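Local coordinates for protein muramidase (Sodiomyces alcalophilus, PDB 6ZM8) that probably hydrolyses the glycosidic bonds between N-acetylmuramic acid and N-acetylglucosamine in bacterial peptidoglycan, as a lysozyme of glycoside hydrolase family 25, at residues 157-162 with 167-172. Numbering follows the deposited sequence.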
# COMPACT_ATOMS: atom_id res chain seq x y z
N LEU A 157 -1.79 -5.30 7.12
CA LEU A 157 -1.65 -3.90 7.51
C LEU A 157 -0.28 -3.35 7.16
O LEU A 157 0.75 -3.92 7.53
CB LEU A 157 -1.84 -3.80 9.03
CG LEU A 157 -1.68 -2.39 9.62
CD1 LEU A 157 -2.77 -1.44 9.11
CD2 LEU A 157 -1.70 -2.50 11.14
N TRP A 158 -0.31 -2.18 6.52
CA TRP A 158 0.88 -1.36 6.27
C TRP A 158 0.66 -0.06 7.07
O TRP A 158 -0.12 0.80 6.67
CB TRP A 158 1.04 -1.13 4.77
CG TRP A 158 2.22 -0.33 4.35
CD1 TRP A 158 3.26 0.15 5.10
CD2 TRP A 158 2.48 0.09 3.00
NE1 TRP A 158 4.14 0.86 4.30
CE2 TRP A 158 3.67 0.84 3.01
CE3 TRP A 158 1.76 -0.05 1.80
CZ2 TRP A 158 4.17 1.47 1.86
CZ3 TRP A 158 2.23 0.59 0.66
CH2 TRP A 158 3.42 1.34 0.71
N ILE A 159 1.28 -0.01 8.24
CA ILE A 159 1.02 1.09 9.18
C ILE A 159 2.12 2.14 9.05
O ILE A 159 3.29 1.78 8.93
CB ILE A 159 0.91 0.54 10.61
CG1 ILE A 159 0.30 1.54 11.59
CG2 ILE A 159 2.22 -0.03 11.15
CD1 ILE A 159 -1.15 1.88 11.29
N ALA A 160 1.74 3.40 9.14
CA ALA A 160 2.72 4.49 9.08
C ALA A 160 2.82 5.17 10.46
O ALA A 160 1.82 5.61 11.02
CB ALA A 160 2.37 5.50 8.03
N ARG A 161 4.07 5.28 10.94
CA ARG A 161 4.35 6.06 12.15
C ARG A 161 5.87 6.30 12.17
O ARG A 161 6.64 5.34 12.28
CB ARG A 161 3.94 5.34 13.42
CG ARG A 161 4.14 6.22 14.66
CD ARG A 161 3.97 5.49 15.95
NE ARG A 161 3.93 6.39 17.06
CZ ARG A 161 4.41 6.10 18.23
NH1 ARG A 161 5.13 5.04 18.51
NH2 ARG A 161 4.14 6.90 19.24
N TYR A 162 6.27 7.55 12.07
CA TYR A 162 7.70 7.87 11.99
C TYR A 162 8.18 8.14 13.41
O TYR A 162 8.14 9.27 13.92
CB TYR A 162 7.98 9.04 11.05
CG TYR A 162 7.44 8.89 9.66
CD1 TYR A 162 6.98 7.65 9.15
CD2 TYR A 162 7.36 9.98 8.83
CE1 TYR A 162 6.45 7.56 7.88
CE2 TYR A 162 6.81 9.90 7.56
CZ TYR A 162 6.34 8.69 7.09
OH TYR A 162 5.80 8.66 5.85
N GLY A 167 4.09 1.71 17.61
CA GLY A 167 2.95 2.25 18.29
C GLY A 167 1.73 1.36 18.19
O GLY A 167 1.72 0.23 17.66
N THR A 168 0.64 1.92 18.64
CA THR A 168 -0.62 1.17 18.72
C THR A 168 -1.15 0.94 17.31
O THR A 168 -1.13 1.86 16.47
CB THR A 168 -1.63 1.90 19.59
OG1 THR A 168 -1.04 1.94 20.89
CG2 THR A 168 -2.97 1.21 19.63
N LEU A 169 -1.65 -0.27 17.03
CA LEU A 169 -2.20 -0.61 15.73
C LEU A 169 -3.69 -0.35 15.72
O LEU A 169 -4.34 -0.31 16.78
CB LEU A 169 -1.92 -2.09 15.41
CG LEU A 169 -0.45 -2.50 15.48
CD1 LEU A 169 -0.31 -3.95 15.08
CD2 LEU A 169 0.44 -1.63 14.60
N PRO A 170 -4.29 -0.20 14.53
CA PRO A 170 -5.74 -0.11 14.46
C PRO A 170 -6.39 -1.40 14.94
O PRO A 170 -5.82 -2.49 14.89
CB PRO A 170 -6.00 0.12 12.95
CG PRO A 170 -4.67 0.56 12.37
CD PRO A 170 -3.65 -0.16 13.23
N ASN A 171 -7.62 -1.23 15.40
CA ASN A 171 -8.41 -2.35 15.93
C ASN A 171 -8.50 -3.51 14.94
O ASN A 171 -8.77 -3.32 13.75
CB ASN A 171 -9.81 -1.80 16.23
CG ASN A 171 -10.76 -2.77 16.89
OD1 ASN A 171 -10.33 -3.60 17.67
ND2 ASN A 171 -12.02 -2.61 16.59
N GLY A 172 -8.28 -4.71 15.48
CA GLY A 172 -8.42 -5.94 14.70
C GLY A 172 -7.11 -6.56 14.31
O GLY A 172 -7.02 -7.79 14.17
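Leu-157 and Ile-159 of strand 157-160 meet Leu-169 and Pro-170 of the loop that leads on toward strand 178-182. Leu-157 has CG anti to its own backbone N (chi1 178°), which carries CD2 out to the loop. There CD2 lies 3.7 Å from CD of Pro-170 and 4.2 Å from CD2 of Leu-169. Ile-159 makes a two-pronged contact. Its CD1 touches two atoms of the proline ring, 3.8 Å from CD of Pro-170 and 3.9 Å from CG of Pro-170. Its CG2 branch turns instead to CD2 of Leu-169, at 4.2 Å. CD of Pro-170 is therefore shared by both strand residues, and so is the Leu-169 methyl. Leu-169 does not point straight at the strand. Its CG sits beside the backbone N (chi1 -55°), and from there CD2 slants across the two strand side chains. Thr-138 and Trp-141 of helix 138-145 also touch Pro-170, and Thr-138 reaches Ile-159 as well.

Further along, Arg-161 extends past Gly-167. NH1 of Arg-161 is 3.5 Å from CA of Gly-167, with the guanidinium oblique to it. The aliphatic CD of Arg-161 passes at 4.1 Å from the same CA. NH1 of Arg-161 is hydrogen-bonded to the carbonyl O of Ser-165, in the linker between the two segments.

The strand belongs to the TIM-like barrel of the family. Trp-158 points the other way, to Tyr-28 and Tyr-135, while Leu-157 and Ile-159 face outward to the returning loop. No hydrogen bond joins the two segments. Between them the contact is van der Waals, which demands little exact direction. Polar bonds to neighbours add to it: Thr-168 O with Thr-138 OG1 of the helix, and the Arg-161 to Ser-165 bond at the more exposed end.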